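Long-range contact in CmeC (Campylobacter jejuni, PDB 4MT4), which probably serves as the outer membrane channel of a drug efflux system, letting exported compounds leave the cell: residues D113-W127 / L297-G311. Sequence-based numbering, arbitrary orientation.
Sequences DFKMGLNLSYEIDLW and LPSLSLTGLLGFESG. With C8E ((hydroxyethyloxy)tri(ethyloxy)octane), chain Q; C8E ((hydroxyethyloxy)tri(ethyloxy)octane), chain P; C8E ((hydroxyethyloxy)tri(ethyloxy)octane), chain N.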
ATOM      1  N   ASP B 113      -0.095  45.309 -38.529  1.00 42.70           N
ATOM      2  CA  ASP B 113      -0.717  45.649 -37.255  1.00 51.90           C
ATOM      3  C   ASP B 113       0.254  45.409 -36.105  1.00 47.18           C
ATOM      4  O   ASP B 113       0.652  44.275 -35.839  1.00 47.95           O
ATOM      5  CB  ASP B 113      -1.998  44.839 -37.044  1.00 50.16           C
ATOM      6  CG  ASP B 113      -2.814  45.335 -35.866  1.00 50.57           C
ATOM      7  OD1 ASP B 113      -2.783  46.553 -35.586  1.00 49.10           O
ATOM      8  OD2 ASP B 113      -3.487  44.506 -35.219  1.00 75.87           O
ATOM      9  N   PHE B 114       0.637  46.484 -35.427  1.00 42.57           N
ATOM     10  CA  PHE B 114       1.557  46.385 -34.303  1.00 41.77           C
ATOM     11  C   PHE B 114       0.878  46.824 -33.011  1.00 47.68           C
ATOM     12  O   PHE B 114       0.239  47.872 -32.965  1.00 44.46           O
ATOM     13  CB  PHE B 114       2.809  47.225 -34.559  1.00 42.83           C
ATOM     14  CG  PHE B 114       3.581  46.806 -35.780  1.00 44.95           C
ATOM     15  CD1 PHE B 114       4.495  45.766 -35.717  1.00 39.05           C
ATOM     16  CD2 PHE B 114       3.392  47.453 -36.990  1.00 46.21           C
ATOM     17  CE1 PHE B 114       5.204  45.378 -36.838  1.00 42.06           C
ATOM     18  CE2 PHE B 114       4.098  47.071 -38.115  1.00 45.12           C
ATOM     19  CZ  PHE B 114       5.006  46.032 -38.038  1.00 50.25           C
ATOM     20  N   LYS B 115       1.014  46.013 -31.966  1.00 43.27           N
ATOM     21  CA  LYS B 115       0.407  46.316 -30.675  1.00 43.46           C
ATOM     22  C   LYS B 115       1.424  46.238 -29.539  1.00 54.21           C
ATOM     23  O   LYS B 115       2.438  45.548 -29.644  1.00 49.33           O
ATOM     24  CB  LYS B 115      -0.758  45.366 -30.396  1.00 42.83           C
ATOM     25  CG  LYS B 115      -1.910  45.473 -31.385  1.00 55.88           C
ATOM     26  CD  LYS B 115      -2.968  44.422 -31.094  1.00 49.80           C
ATOM     27  CE  LYS B 115      -4.154  44.541 -32.037  1.00 53.96           C
ATOM     28  NZ  LYS B 115      -5.138  43.447 -31.813  1.00 58.47           N
ATOM     29  N   MET B 116       1.132  46.948 -28.453  1.00 50.09           N
ATOM     30  CA  MET B 116       2.002  46.997 -27.278  1.00 57.30           C
ATOM     31  C   MET B 116       1.293  47.693 -26.121  1.00 54.14           C
ATOM     32  O   MET B 116       0.788  48.803 -26.283  1.00 57.95           O
ATOM     33  CB  MET B 116       3.311  47.727 -27.595  1.00 65.66           C
ATOM     34  CG  MET B 116       4.220  47.909 -26.390  1.00 69.40           C
ATOM     35  SD  MET B 116       5.578  49.061 -26.673  1.00 87.45           S
ATOM     36  CE  MET B 116       6.392  48.302 -28.075  1.00 90.90           C
ATOM     37  N   GLY B 117       1.254  47.046 -24.959  1.00 50.44           N
ATOM     38  CA  GLY B 117       0.643  47.652 -23.788  1.00 53.75           C
ATOM     39  C   GLY B 117       0.455  46.734 -22.593  1.00 56.37           C
ATOM     40  O   GLY B 117       0.820  45.559 -22.635  1.00 54.58           O
ATOM     41  N   LEU B 118      -0.112  47.279 -21.519  1.00 58.85           N
ATOM     42  CA  LEU B 118      -0.409  46.499 -20.321  1.00 40.27           C
ATOM     43  C   LEU B 118      -1.800  45.879 -20.403  1.00 55.39           C
ATOM     44  O   LEU B 118      -2.724  46.480 -20.950  1.00 48.78           O
ATOM     45  CB  LEU B 118      -0.308  47.362 -19.059  1.00 50.16           C
ATOM     46  CG  LEU B 118       1.045  47.968 -18.671  1.00 63.69           C
ATOM     47  CD1 LEU B 118       2.204  47.055 -19.063  1.00 67.99           C
ATOM     48  CD2 LEU B 118       1.215  49.362 -19.258  1.00 59.49           C
ATOM     49  N   ASN B 119      -1.947  44.680 -19.848  1.00 49.64           N
ATOM     50  CA  ASN B 119      -3.232  43.993 -19.868  1.00 48.46           C
ATOM     51  C   ASN B 119      -3.788  43.726 -18.473  1.00 50.82           C
ATOM     52  O   ASN B 119      -3.061  43.322 -17.568  1.00 54.62           O
ATOM     53  CB  ASN B 119      -3.116  42.674 -20.634  1.00 47.51           C
ATOM     54  CG  ASN B 119      -2.722  42.877 -22.083  1.00 59.04           C
ATOM     55  OD1 ASN B 119      -1.562  42.695 -22.454  1.00 58.79           O
ATOM     56  ND2 ASN B 119      -3.687  43.260 -22.911  1.00 50.55           N
ATOM     57  N   LEU B 120      -5.085  43.959 -18.312  1.00 50.77           N
ATOM     58  CA  LEU B 120      -5.777  43.647 -17.070  1.00 44.33           C
ATOM     59  C   LEU B 120      -6.703  42.454 -17.266  1.00 60.38           C
ATOM     60  O   LEU B 120      -7.463  42.401 -18.227  1.00 56.10           O
ATOM     61  CB  LEU B 120      -6.574  44.854 -16.573  1.00 61.53           C
ATOM     62  CG  LEU B 120      -7.607  44.578 -15.475  1.00 58.91           C
ATOM     63  CD1 LEU B 120      -6.928  44.345 -14.135  1.00 54.24           C
ATOM     64  CD2 LEU B 120      -8.629  45.704 -15.384  1.00 59.68           C
ATOM     65  N   SER B 121      -6.625  41.494 -16.354  1.00 50.70           N
ATOM     66  CA  SER B 121      -7.538  40.358 -16.361  1.00 41.54           C
ATOM     67  C   SER B 121      -7.969  40.036 -14.935  1.00 46.72           C
ATOM     68  O   SER B 121      -7.139  39.712 -14.085  1.00 54.34           O
ATOM     69  CB  SER B 121      -6.889  39.138 -17.015  1.00 37.01           C
ATOM     70  OG  SER B 121      -5.714  38.749 -16.324  1.00 74.50           O
ATOM     71  N   TYR B 122      -9.267  40.140 -14.675  1.00 53.56           N
ATOM     72  CA  TYR B 122      -9.796  39.932 -13.333  1.00 48.56           C
ATOM     73  C   TYR B 122     -11.134  39.203 -13.364  1.00 54.98           C
ATOM     74  O   TYR B 122     -12.085  39.653 -14.001  1.00 42.57           O
ATOM     75  CB  TYR B 122      -9.951  41.272 -12.609  1.00 48.54           C
ATOM     76  CG  TYR B 122     -10.230  41.147 -11.127  1.00 55.72           C
ATOM     77  CD1 TYR B 122      -9.850  40.013 -10.418  1.00 50.85           C
ATOM     78  CD2 TYR B 122     -10.883  42.161 -10.438  1.00 48.08           C
ATOM     79  CE1 TYR B 122     -10.106  39.896  -9.066  1.00 46.17           C
ATOM     80  CE2 TYR B 122     -11.145  42.053  -9.085  1.00 49.85           C
ATOM     81  CZ  TYR B 122     -10.753  40.918  -8.404  1.00 58.70           C
ATOM     82  OH  TYR B 122     -11.011  40.806  -7.056  1.00 62.18           O
ATOM     83  N   GLU B 123     -11.200  38.076 -12.667  1.00 42.78           N
ATOM     84  CA  GLU B 123     -12.438  37.319 -12.556  1.00 46.69           C
ATOM     85  C   GLU B 123     -13.183  37.733 -11.291  1.00 41.68           C
ATOM     86  O   GLU B 123     -12.727  37.465 -10.178  1.00 48.46           O
ATOM     87  CB  GLU B 123     -12.153  35.816 -12.542  1.00 53.60           C
ATOM     88  CG  GLU B 123     -13.179  34.977 -13.292  1.00 71.42           C
ATOM     89  CD  GLU B 123     -13.109  35.181 -14.794  1.00 82.93           C
ATOM     90  OE1 GLU B 123     -12.027  35.554 -15.296  1.00 76.09           O
ATOM     91  OE2 GLU B 123     -14.136  34.969 -15.471  1.00 90.79           O
ATOM     92  N   ILE B 124     -14.323  38.393 -11.464  1.00 47.74           N
ATOM     93  CA  ILE B 124     -15.106  38.875 -10.332  1.00 45.03           C
ATOM     94  C   ILE B 124     -15.720  37.711  -9.558  1.00 42.98           C
ATOM     95  O   ILE B 124     -16.562  36.979 -10.077  1.00 40.37           O
ATOM     96  CB  ILE B 124     -16.219  39.838 -10.787  1.00 53.82           C
ATOM     97  CG1 ILE B 124     -15.635  40.943 -11.670  1.00 54.61           C
ATOM     98  CG2 ILE B 124     -16.927  40.436  -9.586  1.00 43.03           C
ATOM     99  CD1 ILE B 124     -14.556  41.762 -10.990  1.00 57.98           C
ATOM    100  N   ASP B 125     -15.287  37.551  -8.312  1.00 48.39           N
ATOM    101  CA  ASP B 125     -15.688  36.413  -7.495  1.00 47.85           C
ATOM    102  C   ASP B 125     -17.035  36.657  -6.825  1.00 43.60           C
ATOM    103  O   ASP B 125     -17.125  36.723  -5.600  1.00 46.29           O
ATOM    104  CB  ASP B 125     -14.617  36.116  -6.444  1.00 37.32           C
ATOM    105  CG  ASP B 125     -14.743  34.726  -5.857  1.00 41.68           C
ATOM    106  OD1 ASP B 125     -15.226  33.817  -6.565  1.00 39.39           O
ATOM    107  OD2 ASP B 125     -14.354  34.539  -4.685  1.00 41.33           O
ATOM    108  N   LEU B 126     -18.079  36.783  -7.638  1.00 46.94           N
ATOM    109  CA  LEU B 126     -19.422  37.067  -7.144  1.00 48.54           C
ATOM    110  C   LEU B 126     -19.971  35.970  -6.234  1.00 50.30           C
ATOM    111  O   LEU B 126     -20.704  36.250  -5.288  1.00 42.08           O
ATOM    112  CB  LEU B 126     -20.383  37.272  -8.316  1.00 45.46           C
ATOM    113  CG  LEU B 126     -20.143  38.464  -9.244  1.00 49.00           C
ATOM    114  CD1 LEU B 126     -21.035  38.370 -10.474  1.00 39.72           C
ATOM    115  CD2 LEU B 126     -20.388  39.765  -8.501  1.00 45.14           C
ATOM    116  N   TRP B 127     -19.615  34.722  -6.525  1.00 44.06           N
ATOM    117  CA  TRP B 127     -20.225  33.584  -5.845  1.00 42.59           C
ATOM    118  C   TRP B 127     -19.213  32.773  -5.037  1.00 43.37           C
ATOM    119  O   TRP B 127     -19.519  31.679  -4.560  1.00 39.82           O
ATOM    120  CB  TRP B 127     -20.929  32.686  -6.865  1.00 39.99           C
ATOM    121  CG  TRP B 127     -21.680  33.467  -7.901  1.00 55.90           C
ATOM    122  CD1 TRP B 127     -21.348  33.611  -9.218  1.00 39.85           C
ATOM    123  CD2 TRP B 127     -22.874  34.232  -7.703  1.00 52.97           C
ATOM    124  NE1 TRP B 127     -22.269  34.406  -9.852  1.00 45.52           N
ATOM    125  CE2 TRP B 127     -23.217  34.802  -8.944  1.00 50.06           C
ATOM    126  CE3 TRP B 127     -23.692  34.486  -6.597  1.00 53.11           C
ATOM    127  CZ2 TRP B 127     -24.338  35.610  -9.113  1.00 46.55           C
ATOM    128  CZ3 TRP B 127     -24.806  35.288  -6.765  1.00 48.73           C
ATOM    129  CH2 TRP B 127     -25.118  35.841  -8.014  1.00 42.37           C
ATOM    130  N   LEU B 297     -24.083  29.509 -11.742  1.00 39.33           N
ATOM    131  CA  LEU B 297     -24.337  30.943 -11.657  1.00 41.76           C
ATOM    132  C   LEU B 297     -23.481  31.754 -12.631  1.00 52.93           C
ATOM    133  O   LEU B 297     -22.400  31.315 -13.023  1.00 46.94           O
ATOM    134  CB  LEU B 297     -24.109  31.414 -10.218  1.00 42.03           C
ATOM    135  CG  LEU B 297     -25.093  30.816  -9.211  1.00 45.61           C
ATOM    136  CD1 LEU B 297     -24.914  31.437  -7.843  1.00 59.37           C
ATOM    137  CD2 LEU B 297     -26.523  30.997  -9.698  1.00 53.59           C
ATOM    138  N   PRO B 298     -23.974  32.941 -13.034  1.00 48.87           N
ATOM    139  CA  PRO B 298     -23.272  33.827 -13.973  1.00 46.76           C
ATOM    140  C   PRO B 298     -21.865  34.211 -13.520  1.00 40.02           C
ATOM    141  O   PRO B 298     -21.674  34.641 -12.382  1.00 50.66           O
ATOM    142  CB  PRO B 298     -24.171  35.067 -14.021  1.00 40.28           C
ATOM    143  CG  PRO B 298     -25.522  34.563 -13.672  1.00 55.59           C
ATOM    144  CD  PRO B 298     -25.302  33.471 -12.672  1.00 40.80           C
ATOM    145  N   SER B 299     -20.895  34.056 -14.415  1.00 42.95           N
ATOM    146  CA  SER B 299     -19.523  34.469 -14.147  1.00 46.11           C
ATOM    147  C   SER B 299     -19.241  35.818 -14.798  1.00 54.14           C
ATOM    148  O   SER B 299     -19.683  36.076 -15.916  1.00 52.11           O
ATOM    149  CB  SER B 299     -18.534  33.418 -14.655  1.00 44.91           C
ATOM    150  OG  SER B 299     -18.661  33.234 -16.055  1.00 59.23           O
ATOM    151  N   LEU B 300     -18.508  36.677 -14.097  1.00 51.42           N
ATOM    152  CA  LEU B 300     -18.176  37.998 -14.621  1.00 53.26           C
ATOM    153  C   LEU B 300     -16.669  38.160 -14.795  1.00 46.04           C
ATOM    154  O   LEU B 300     -15.898  37.943 -13.861  1.00 50.57           O
ATOM    155  CB  LEU B 300     -18.724  39.094 -13.704  1.00 52.19           C
ATOM    156  CG  LEU B 300     -18.435  40.544 -14.108  1.00 51.70           C
ATOM    157  CD1 LEU B 300     -18.961  40.832 -15.507  1.00 47.49           C
ATOM    158  CD2 LEU B 300     -19.031  41.514 -13.097  1.00 57.69           C
ATOM    159  N   SER B 301     -16.259  38.543 -15.999  1.00 59.58           N
ATOM    160  CA  SER B 301     -14.846  38.694 -16.318  1.00 47.54           C
ATOM    161  C   SER B 301     -14.514  40.128 -16.720  1.00 51.23           C
ATOM    162  O   SER B 301     -15.190  40.720 -17.561  1.00 54.13           O
ATOM    163  CB  SER B 301     -14.450  37.730 -17.436  1.00 44.28           C
ATOM    164  OG  SER B 301     -14.815  36.402 -17.106  1.00 71.54           O
ATOM    165  N   LEU B 302     -13.470  40.681 -16.112  1.00 52.22           N
ATOM    166  CA  LEU B 302     -13.045  42.042 -16.407  1.00 43.39           C
ATOM    167  C   LEU B 302     -11.727  42.051 -17.173  1.00 52.68           C
ATOM    168  O   LEU B 302     -10.766  41.397 -16.779  1.00 52.97           O
ATOM    169  CB  LEU B 302     -12.911  42.855 -15.118  1.00 45.59           C
ATOM    170  CG  LEU B 302     -14.029  43.853 -14.800  1.00 62.02           C
ATOM    171  CD1 LEU B 302     -15.392  43.177 -14.802  1.00 63.77           C
ATOM    172  CD2 LEU B 302     -13.766  44.536 -13.466  1.00 61.90           C
ATOM    173  N   THR B 303     -11.696  42.795 -18.274  1.00 57.89           N
ATOM    174  CA  THR B 303     -10.481  42.949 -19.064  1.00 48.61           C
ATOM    175  C   THR B 303     -10.182  44.422 -19.319  1.00 54.74           C
ATOM    176  O   THR B 303     -11.093  45.236 -19.449  1.00 56.64           O
ATOM    177  CB  THR B 303     -10.578  42.211 -20.413  1.00 53.03           C
ATOM    178  OG1 THR B 303     -11.756  42.632 -21.110  1.00 65.18           O
ATOM    179  CG2 THR B 303     -10.634  40.705 -20.196  1.00 51.74           C
ATOM    180  N   GLY B 304      -8.900  44.760 -19.380  1.00 59.78           N
ATOM    181  CA  GLY B 304      -8.484  46.129 -19.614  1.00 54.12           C
ATOM    182  C   GLY B 304      -7.171  46.202 -20.367  1.00 57.43           C
ATOM    183  O   GLY B 304      -6.284  45.372 -20.166  1.00 43.52           O
ATOM    184  N   LEU B 305      -7.053  47.196 -21.242  1.00 49.74           N
ATOM    185  CA  LEU B 305      -5.835  47.395 -22.017  1.00 43.46           C
ATOM    186  C   LEU B 305      -5.394  48.852 -21.972  1.00 54.51           C
ATOM    187  O   LEU B 305      -6.220  49.761 -22.029  1.00 50.03           O
ATOM    188  CB  LEU B 305      -6.040  46.954 -23.469  1.00 46.27           C
ATOM    189  CG  LEU B 305      -4.924  47.299 -24.461  1.00 52.40           C
ATOM    190  CD1 LEU B 305      -3.664  46.500 -24.163  1.00 62.17           C
ATOM    191  CD2 LEU B 305      -5.374  47.081 -25.898  1.00 70.87           C
ATOM    192  N   LEU B 306      -4.088  49.064 -21.860  1.00 54.26           N
ATOM    193  CA  LEU B 306      -3.510  50.397 -21.957  1.00 44.14           C
ATOM    194  C   LEU B 306      -2.184  50.321 -22.698  1.00 51.53           C
ATOM    195  O   LEU B 306      -1.206  49.785 -22.178  1.00 53.10           O
ATOM    196  CB  LEU B 306      -3.309  51.018 -20.575  1.00 39.56           C
ATOM    197  CG  LEU B 306      -2.652  52.401 -20.591  1.00 53.77           C
ATOM    198  CD1 LEU B 306      -3.518  53.407 -21.341  1.00 51.35           C
ATOM    199  CD2 LEU B 306      -2.357  52.883 -19.180  1.00 57.23           C
ATOM    200  N   GLY B 307      -2.154  50.851 -23.916  1.00 47.02           N
ATOM    201  CA  GLY B 307      -0.941  50.808 -24.707  1.00 43.14           C
ATOM    202  C   GLY B 307      -1.028  51.468 -26.067  1.00 53.78           C
ATOM    203  O   GLY B 307      -1.525  52.586 -26.197  1.00 41.54           O
ATOM    204  N   PHE B 308      -0.537  50.768 -27.087  1.00 49.82           N
ATOM    205  CA  PHE B 308      -0.398  51.351 -28.415  1.00 40.15           C
ATOM    206  C   PHE B 308      -0.847  50.415 -29.537  1.00 43.18           C
ATOM    207  O   PHE B 308      -0.789  49.191 -29.405  1.00 46.07           O
ATOM    208  CB  PHE B 308       1.058  51.765 -28.654  1.00 37.37           C
ATOM    209  CG  PHE B 308       1.599  52.722 -27.626  1.00 46.13           C
ATOM    210  CD1 PHE B 308       1.448  54.090 -27.783  1.00 43.76           C
ATOM    211  CD2 PHE B 308       2.269  52.252 -26.506  1.00 49.42           C
ATOM    212  CE1 PHE B 308       1.946  54.970 -26.842  1.00 49.82           C
ATOM    213  CE2 PHE B 308       2.769  53.129 -25.560  1.00 53.67           C
ATOM    214  CZ  PHE B 308       2.606  54.491 -25.730  1.00 56.40           C
ATOM    215  N   GLU B 309      -1.298  51.006 -30.640  1.00 44.41           N
ATOM    216  CA  GLU B 309      -1.592  50.257 -31.858  1.00 42.30           C
ATOM    217  C   GLU B 309      -1.368  51.120 -33.096  1.00 46.22           C
ATOM    218  O   GLU B 309      -1.805  52.267 -33.154  1.00 40.83           O
ATOM    219  CB  GLU B 309      -3.025  49.719 -31.846  1.00 41.23           C
ATOM    220  CG  GLU B 309      -3.365  48.890 -33.077  1.00 49.18           C
ATOM    221  CD  GLU B 309      -4.774  48.333 -33.053  1.00 55.74           C
ATOM    222  OE1 GLU B 309      -5.535  48.663 -32.119  1.00 65.76           O
ATOM    223  OE2 GLU B 309      -5.120  47.560 -33.972  1.00 55.27           O
ATOM    224  N   SER B 310      -0.682  50.559 -34.085  1.00 42.85           N
ATOM    225  CA  SER B 310      -0.422  51.264 -35.333  1.00 46.02           C
ATOM    226  C   SER B 310      -0.229  50.287 -36.487  1.00 50.19           C
ATOM    227  O   SER B 310       0.138  49.131 -36.283  1.00 38.08           O
ATOM    228  CB  SER B 310       0.809  52.164 -35.196  1.00 48.92           C
ATOM    229  OG  SER B 310       1.095  52.831 -36.415  1.00 50.66           O
ATOM    230  N   GLY B 311      -0.488  50.764 -37.701  1.00 41.84           N
ATOM    231  CA  GLY B 311      -0.288  49.971 -38.899  1.00 35.93           C
ATOM    232  C   GLY B 311       1.156  50.027 -39.355  1.00 39.22           C
ATOM    233  O   GLY B 311       1.550  49.350 -40.306  1.00 42.66           O
TER
HETATM  234  C1  C8E Q 505      -4.866  58.741 -21.083  1.00 83.85           C
HETATM  235  C2  C8E Q 505      -4.008  57.602 -20.645  1.00 66.63           C
HETATM  236  C3  C8E Q 505      -2.533  57.815 -20.610  1.00 74.09           C
HETATM  237  C4  C8E Q 505      -1.703  57.054 -21.587  1.00 72.90           C
HETATM  238  C5  C8E Q 505      -0.362  56.585 -21.134  1.00 81.65           C
HETATM  239  C6  C8E Q 505       0.384  55.662 -22.036  1.00 83.37           C
HETATM  240  C7  C8E Q 505       1.274  54.643 -21.410  1.00 75.89           C
HETATM  241  C8  C8E Q 505       1.610  53.445 -22.231  1.00 77.87           C
HETATM  242  O9  C8E Q 505       1.957  52.279 -21.583  1.00 80.72           O
HETATM  243  C10 C8E Q 505       2.160  51.138 -22.330  1.00 65.03           C
HETATM  244  C11 C8E Q 505       3.346  50.293 -22.009  1.00 71.31           C
HETATM  245  O12 C8E Q 505       3.496  49.120 -22.716  1.00 72.86           O
HETATM  246  C13 C8E Q 505       4.039  48.013 -22.102  1.00 71.79           C
HETATM  247  C14 C8E Q 505       4.969  47.171 -22.908  1.00 72.64           C
HETATM  248  O15 C8E Q 505       4.819  45.803 -22.844  1.00 61.35           O
HETATM  249  C16 C8E Q 505       5.932  45.015 -22.651  1.00 57.54           C
HETATM  250  C17 C8E Q 505       5.919  43.635 -23.211  1.00 70.19           C
HETATM  251  O18 C8E Q 505       7.108  42.937 -23.246  1.00 93.99           O
HETATM  252  C19 C8E Q 505       8.022  43.066 -22.219  1.00100.51           C
HETATM  253  C20 C8E Q 505       9.303  43.781 -22.494  1.00109.92           C
HETATM  254  O21 C8E Q 505      10.041  44.235 -21.418  1.00 90.01           O
HETATM  255  C1  C8E P 504      -4.179  47.581 -17.209  1.00 49.60           C
HETATM  256  C2  C8E P 504      -4.650  48.881 -17.768  1.00 60.56           C
HETATM  257  C3  C8E P 504      -6.115  49.061 -17.974  1.00 47.06           C
HETATM  258  C4  C8E P 504      -6.595  50.405 -18.404  1.00 62.03           C
HETATM  259  C5  C8E P 504      -8.065  50.595 -18.564  1.00 61.76           C
HETATM  260  C6  C8E P 504      -8.524  51.909 -19.093  1.00 54.15           C
HETATM  261  C7  C8E P 504      -9.930  52.325 -18.830  1.00 61.55           C
HETATM  262  C8  C8E P 504     -10.212  53.788 -18.890  1.00 66.37           C
HETATM  263  O9  C8E P 504     -11.360  54.199 -19.531  1.00 77.13           O
HETATM  264  C10 C8E P 504     -12.543  54.264 -18.827  1.00 73.48           C
HETATM  265  C11 C8E P 504     -13.246  55.579 -18.805  1.00 66.02           C
HETATM  266  O12 C8E P 504     -14.502  55.645 -19.369  1.00 64.53           O
HETATM  267  C13 C8E P 504     -14.779  56.595 -20.330  1.00 69.14           C
HETATM  268  C14 C8E P 504     -14.296  57.990 -20.122  1.00 54.98           C
HETATM  269  O15 C8E P 504     -14.243  58.800 -21.235  1.00 58.37           O
HETATM  270  C16 C8E P 504     -14.822  60.048 -21.196  1.00 72.80           C
HETATM  271  C17 C8E P 504     -15.060  60.742 -22.496  1.00 40.66           C
HETATM  272  O18 C8E P 504     -14.021  61.469 -23.041  1.00 69.49           O
HETATM  273  C19 C8E P 504     -14.196  62.103 -24.256  1.00 78.94           C
HETATM  274  C20 C8E P 504     -13.647  63.480 -24.430  1.00 77.96           C
HETATM  275  O21 C8E P 504     -13.962  64.159 -25.593  1.00 51.20           O
HETATM  276  C1  C8E N 502      12.099  32.287 -36.497  1.00 75.16           C
HETATM  277  C2  C8E N 502      11.893  33.719 -36.136  1.00 94.36           C
HETATM  278  C3  C8E N 502      11.097  34.557 -37.080  1.00100.81           C
HETATM  279  C4  C8E N 502      10.633  35.890 -36.602  1.00 97.85           C
HETATM  280  C5  C8E N 502       9.413  36.456 -37.246  1.00 85.46           C
HETATM  281  C6  C8E N 502       8.482  37.235 -36.382  1.00 81.00           C
HETATM  282  C7  C8E N 502       7.072  37.376 -36.843  1.00 64.27           C
HETATM  283  C8  C8E N 502       6.515  38.753 -36.953  1.00 68.40           C
HETATM  284  O9  C8E N 502       6.187  39.210 -38.210  1.00 70.62           O
HETATM  285  C10 C8E N 502       5.355  40.301 -38.329  1.00 56.64           C
HETATM  286  C11 C8E N 502       5.281  40.971 -39.656  1.00 58.12           C
HETATM  287  O12 C8E N 502       6.375  41.706 -40.055  1.00 60.66           O
HETATM  288  C13 C8E N 502       6.186  42.972 -40.562  1.00 52.75           C
HETATM  289  C14 C8E N 502       7.206  43.486 -41.519  1.00 66.90           C
HETATM  290  O15 C8E N 502       7.102  44.805 -41.899  1.00 64.79           O
HETATM  291  C16 C8E N 502       7.154  45.784 -40.931  1.00 50.13           C
HETATM  292  C17 C8E N 502       6.965  47.195 -41.370  1.00 71.15           C
HETATM  293  O18 C8E N 502       6.516  48.100 -40.434  1.00 77.90           O
HETATM  294  C19 C8E N 502       6.005  49.303 -40.861  1.00 54.17           C
HETATM  295  C20 C8E N 502       5.134  49.295 -42.073  1.00 78.86           C
HETATM  296  O21 C8E N 502       3.773  49.453 -41.903  1.00 55.88           O
HETATM  297  O   HOH W   1      -6.463  42.833 -22.490  1.00 52.30           O
HETATM  298  O   HOH W   2     -17.388  35.479 -11.803  1.00 52.24           O
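W127 and L297 cross at about a right angle, L297 laying CB over the five-membered ring in a CH-pi contact (3.6 Å from CB to the ring centroid) and CD1 above CD2 and CE3 of the indole. NE1 donates to P298 O at 2.6 Å, with the acceptor in the ring plane, so face and edge together fix the ring's rotation. L126 CB covers the opposite face. Next along, I124 and L300 lie side by side, CG1 against CD2 at 3.7 Å, while I124 CD1 reaches obliquely to L302 CD2. From Y122 to F114 the backbones pair in continuous antiparallel register, and G117 and G307 face each other with CA atoms 3.6 Å apart, where the second strand turns a corner. Detergent chains lie along the face bearing L118, L120, L306 and F308. On the other face L305 CD1 rests on N119 ND2, whose amide oxygen bonds S88. With CG anti to the backbone N (chi1 -178°) and the chain extended beyond it, E309 brings OE2 to 3.0 Å from D113 OD1, an acidic pair that K115 probably eases. These are the two central strands of the four that each subunit gives to the trimeric, TolC-like outer membrane β-barrel.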